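Local coordinates for protein lysin (Enterococcus phage IMEEF1, PDB 6IST) that binds calcium and, as a phage lysin with a CHAP-type peptidase domain, probably cleaves the peptidoglycan of enterococcal cell walls, at residues C[173-176]-C[180-183]; C[43-46]-C[51-54]. All blocks are in the same frame, centred on the assembly; numbering follows the deposited sequence.

Contact 1. Residues C[173-176]-C[180-183]; sequences KRTK and TEQW
Lys-173 and Glu-181 send their side chains out side by side and in the same direction, from a hydrogen-bonded pair of two antiparallel strands. The lysine chain is fully extended, its CG anti to the backbone N (chi1 171°), which lays CD 3.7 Å from Glu-181 OE1. The two charged ends do not touch: one water spans them, accepting from Lys-173 NZ and donating to Glu-181 OE1 at 2.6 Å, while NZ also forms a salt bridge with Glu-229. Glu-181 OE1 takes a second bond, from Trp-183 NE1 at 2.8 Å. The oxygen lies in the plane of the indole, at its edge, and is approached on its anti side, 25° out of the carboxylate plane. Two donors thus grip one carboxylate oxygen, and the indole N-H has its acceptor two residues back on its own strand. Trp-183 runs alongside Lys-173, whose CD comes obliquely to the ring, near NE1, with CB also beside it. The two strands, 169-174 and 180-186, form a beta hairpin, here at its turn end, joined by paired bonds: Lys-173 N to Glu-181 O at 2.8 Å and, in return, Glu-181 N to Lys-173 O at 2.9 Å. Beyond this pair Thr-175 turns its CG2 across the glutamate at about a right angle, 3.4 Å from Glu-181 OE2; its OG1 bonds instead to Ser-179 OG. On the other face of the sheet, the side chains of the non-hydrogen-bonded pair Arg-174 and Thr-180 also cross at about a right angle. A bend at chi2 (69°) brings the guanidinium edge round to the threonine, and Arg-174 NH1 donates to Thr-180 OG1 at 2.9 Å, with the hydroxyl oxygen lying close to the guanidinium plane.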
loop_
_atom_site.group_PDB
_atom_site.type_symbol
_atom_site.label_atom_id
_atom_site.label_comp_id
_atom_site.label_asym_id
_atom_site.label_seq_id
_atom_site.Cartn_x
_atom_site.Cartn_y
_atom_site.Cartn_z
ATOM N N LYS C 173 -11.448 5.970 -3.151
ATOM C CA LYS C 173 -12.228 6.805 -2.191
ATOM C C LYS C 173 -13.658 6.975 -2.738
ATOM O O LYS C 173 -13.870 7.252 -3.904
ATOM C CB LYS C 173 -11.558 8.177 -2.000
ATOM C CG LYS C 173 -12.344 9.227 -1.214
ATOM C CD LYS C 173 -11.655 10.592 -1.300
ATOM C CE LYS C 173 -12.360 11.582 -0.349
ATOM N NZ LYS C 173 -11.629 12.868 -0.179
ATOM N N ARG C 174 -14.620 6.688 -1.893
ATOM C CA ARG C 174 -16.033 6.848 -2.214
ATOM C C ARG C 174 -16.397 8.230 -1.714
ATOM O O ARG C 174 -16.323 8.501 -0.525
ATOM C CB ARG C 174 -16.847 5.779 -1.469
ATOM C CG ARG C 174 -18.308 5.744 -1.834
ATOM C CD ARG C 174 -18.508 5.248 -3.227
ATOM N NE ARG C 174 -19.907 5.120 -3.560
ATOM C CZ ARG C 174 -20.369 4.904 -4.790
ATOM N NH1 ARG C 174 -19.536 4.822 -5.840
ATOM N NH2 ARG C 174 -21.690 4.787 -4.978
ATOM N N THR C 175 -16.736 9.108 -2.624
ATOM C CA THR C 175 -16.917 10.516 -2.286
ATOM C C THR C 175 -18.331 10.743 -1.746
ATOM O O THR C 175 -19.196 9.942 -2.007
ATOM C CB THR C 175 -16.708 11.408 -3.508
ATOM O OG1 THR C 175 -17.627 11.023 -4.528
ATOM C CG2 THR C 175 -15.280 11.257 -4.039
ATOM N N LYS C 176 -18.524 11.831 -1.018
ATOM C CA LYS C 176 -19.859 12.284 -0.530
ATOM C C LYS C 176 -20.896 12.240 -1.626
ATOM O O LYS C 176 -22.000 11.822 -1.407
ATOM C CB LYS C 176 -19.817 13.754 -0.080
ATOM C CG LYS C 176 -19.768 14.022 1.414
ATOM C CD LYS C 176 -20.512 15.304 1.837
ATOM C CE LYS C 176 -20.420 16.514 0.885
ATOM N NZ LYS C 176 -19.049 16.967 0.490
ATOM N N THR C 180 -16.571 7.024 -7.162
ATOM C CA THR C 180 -15.374 6.375 -6.664
ATOM C C THR C 180 -14.118 6.886 -7.405
ATOM O O THR C 180 -13.986 6.708 -8.597
ATOM C CB THR C 180 -15.488 4.851 -6.787
ATOM O OG1 THR C 180 -16.699 4.402 -6.136
ATOM C CG2 THR C 180 -14.235 4.205 -6.066
ATOM N N GLU C 181 -13.254 7.563 -6.671
ATOM C CA GLU C 181 -11.958 8.081 -7.161
ATOM C C GLU C 181 -10.825 7.158 -6.876
ATOM O O GLU C 181 -10.808 6.536 -5.828
ATOM C CB GLU C 181 -11.657 9.338 -6.412
ATOM C CG GLU C 181 -12.631 10.481 -6.708
ATOM C CD GLU C 181 -12.349 11.721 -5.844
ATOM O OE1 GLU C 181 -11.561 11.680 -4.845
ATOM O OE2 GLU C 181 -12.989 12.757 -6.126
ATOM N N GLN C 182 -9.859 7.067 -7.781
ATOM C CA GLN C 182 -8.690 6.293 -7.498
ATOM C C GLN C 182 -7.556 7.291 -7.150
ATOM O O GLN C 182 -7.400 8.321 -7.888
ATOM C CB GLN C 182 -8.300 5.458 -8.714
ATOM C CG GLN C 182 -9.360 4.495 -9.243
ATOM C CD GLN C 182 -8.808 3.364 -10.067
ATOM O OE1 GLN C 182 -7.654 2.895 -9.850
ATOM N NE2 GLN C 182 -9.614 2.897 -11.029
ATOM N N TRP C 183 -6.759 6.952 -6.127
ATOM C CA TRP C 183 -5.698 7.775 -5.617
ATOM C C TRP C 183 -4.415 6.977 -5.526
ATOM O O TRP C 183 -4.477 5.806 -5.253
ATOM C CB TRP C 183 -6.073 8.308 -4.238
ATOM C CG TRP C 183 -7.114 9.353 -4.253
ATOM C CD1 TRP C 183 -8.443 9.188 -4.389
ATOM C CD2 TRP C 183 -6.883 10.758 -4.133
ATOM N NE1 TRP C 183 -9.076 10.402 -4.382
ATOM C CE2 TRP C 183 -8.138 11.388 -4.188
ATOM C CE3 TRP C 183 -5.726 11.528 -3.975
ATOM C CZ2 TRP C 183 -8.283 12.761 -4.079
ATOM C CZ3 TRP C 183 -5.861 12.898 -3.832
ATOM C CH2 TRP C 183 -7.133 13.503 -3.867
HETATM O O HOH W 1 -11.892 13.616 -3.089
#

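Contact 2. Residues C[43-46]-C[51-54]; sequences WRPY and ALVD
Trp-43 and Leu-52 meet inside the CHAP domain, where the short, weakly bonded strand 43-44 follows helix 29-41 and runs into a loop that doubles back toward residues 51-54. The indole offers CH2 to Leu-52 CD2 at 4.2 Å, an oblique approach, and one of its faces is covered by Pro-45, whose CG sits 3.7 Å above the plane over the ring centre. Pro-45 in turn touches the same methyl, its CB 3.8 Å from Leu-52 CD2. A single leucine branch therefore meets both the proline and the tryptophan beneath it, and Met-30 of helix 29-41 packs against both Pro-45 and Leu-52. Chi1 of -66° sets Leu-52 CG anti to the carbonyl carbon, and the second torsion (chi2 167°) then leaves CD2 as the branch facing the first segment. No hydrogen bond links the two segments directly. Gln-55 supplies a polar tie between them, its NE2 bonding to the carbonyl oxygens of both Tyr-46 and Ala-51. Tyr-46 directs its ring elsewhere, its OH bonded to Asn-219 OD1, and meets the second segment through its backbone: the carbonyl oxygen lies 3.6 Å from Ala-51 CB.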
loop_
_atom_site.group_PDB
_atom_site.type_symbol
_atom_site.label_atom_id
_atom_site.label_comp_id
_atom_site.label_asym_id
_atom_site.label_seq_id
_atom_site.Cartn_x
_atom_site.Cartn_y
_atom_site.Cartn_z
ATOM N N TRP C 43 -7.452 -7.515 -2.302
ATOM C CA TRP C 43 -8.522 -6.605 -2.792
ATOM C C TRP C 43 -9.700 -6.723 -1.817
ATOM O O TRP C 43 -10.210 -7.844 -1.610
ATOM C CB TRP C 43 -8.964 -7.008 -4.163
ATOM C CG TRP C 43 -10.193 -6.221 -4.672
ATOM C CD1 TRP C 43 -10.426 -4.894 -4.509
ATOM C CD2 TRP C 43 -11.249 -6.711 -5.451
ATOM N NE1 TRP C 43 -11.579 -4.538 -5.092
ATOM C CE2 TRP C 43 -12.084 -5.634 -5.747
ATOM C CE3 TRP C 43 -11.555 -7.948 -5.999
ATOM C CZ2 TRP C 43 -13.228 -5.786 -6.469
ATOM C CZ3 TRP C 43 -12.701 -8.087 -6.703
ATOM C CH2 TRP C 43 -13.523 -7.018 -6.954
ATOM N N ARG C 44 -10.176 -5.607 -1.242
ATOM C CA ARG C 44 -11.457 -5.600 -0.477
ATOM C C ARG C 44 -12.563 -4.947 -1.343
ATOM O O ARG C 44 -12.631 -3.723 -1.477
ATOM C CB ARG C 44 -11.305 -4.865 0.875
ATOM C CG ARG C 44 -12.574 -4.813 1.675
ATOM C CD ARG C 44 -12.388 -4.195 3.090
ATOM N NE ARG C 44 -12.578 -2.728 2.955
ATOM C CZ ARG C 44 -12.592 -1.808 3.941
ATOM N NH1 ARG C 44 -12.813 -0.520 3.642
ATOM N NH2 ARG C 44 -12.459 -2.169 5.218
ATOM N N PRO C 45 -13.425 -5.763 -1.975
ATOM C CA PRO C 45 -14.521 -5.201 -2.722
ATOM C C PRO C 45 -15.376 -4.383 -1.804
ATOM O O PRO C 45 -15.525 -4.701 -0.663
ATOM C CB PRO C 45 -15.312 -6.454 -3.222
ATOM C CG PRO C 45 -14.309 -7.566 -3.158
ATOM C CD PRO C 45 -13.439 -7.250 -1.975
ATOM N N TYR C 46 -16.001 -3.394 -2.384
ATOM C CA TYR C 46 -16.787 -2.430 -1.652
ATOM C C TYR C 46 -18.280 -2.704 -1.809
ATOM O O TYR C 46 -18.745 -3.220 -2.806
ATOM C CB TYR C 46 -16.421 -1.059 -2.203
ATOM C CG TYR C 46 -17.239 -0.003 -1.617
ATOM C CD1 TYR C 46 -16.927 0.510 -0.345
ATOM C CD2 TYR C 46 -18.346 0.499 -2.298
ATOM C CE1 TYR C 46 -17.704 1.517 0.219
ATOM C CE2 TYR C 46 -19.138 1.488 -1.719
ATOM C CZ TYR C 46 -18.794 1.993 -0.481
ATOM O OH TYR C 46 -19.559 2.978 0.070
ATOM N N ALA C 51 -23.001 -3.897 -6.029
ATOM C CA ALA C 51 -21.912 -2.981 -6.352
ATOM C C ALA C 51 -20.772 -3.659 -7.088
ATOM O O ALA C 51 -20.005 -2.981 -7.779
ATOM C CB ALA C 51 -21.360 -2.300 -5.136
ATOM N N LEU C 52 -20.654 -4.990 -7.021
ATOM C CA LEU C 52 -19.692 -5.635 -7.957
ATOM C C LEU C 52 -19.928 -5.388 -9.488
ATOM O O LEU C 52 -19.045 -5.608 -10.340
ATOM C CB LEU C 52 -19.692 -7.138 -7.667
ATOM C CG LEU C 52 -19.162 -7.584 -6.307
ATOM C CD1 LEU C 52 -19.512 -9.036 -6.028
ATOM C CD2 LEU C 52 -17.654 -7.347 -6.133
ATOM N N VAL C 53 -21.116 -4.995 -9.895
ATOM C CA VAL C 53 -21.435 -4.772 -11.310
ATOM C C VAL C 53 -20.585 -3.633 -11.830
ATOM O O VAL C 53 -20.115 -3.660 -12.939
ATOM C CB VAL C 53 -22.940 -4.450 -11.503
ATOM C CG1 VAL C 53 -23.227 -3.869 -12.876
ATOM C CG2 VAL C 53 -23.745 -5.686 -11.350
ATOM N N ASP C 54 -20.379 -2.613 -11.028
ATOM C CA ASP C 54 -19.719 -1.462 -11.639
ATOM C C ASP C 54 -18.616 -0.775 -10.817
ATOM O O ASP C 54 -18.024 0.176 -11.290
ATOM C CB ASP C 54 -20.833 -0.455 -11.949
ATOM C CG ASP C 54 -21.413 0.145 -10.689
ATOM O OD1 ASP C 54 -21.904 1.298 -10.785
ATOM O OD2 ASP C 54 -21.394 -0.521 -9.622
#

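In the fold
Contact 2 belongs to the CHAP domain, contact 1 to the C-terminal part of the chain, and their centres are 13 Å apart. They meet where Arg-174 CG packs on Tyr-46 OH at 3.6 Å. A mixed sheet also connects them: strand 43-44 is one of its edge strands within the chain, and strand 215-219 separates it from the hairpin strand 169-174. Contact 2 lies nearer the calcium, with the side chain of Pro-45 about 13 Å from the ion and about 10 Å from that of the calcium ligand Asp-31. Leu-52 is also near a probable Cys-His-Asp triad, as in CHAP peptidases, without touching it. Contact 1 is remote from the calcium site.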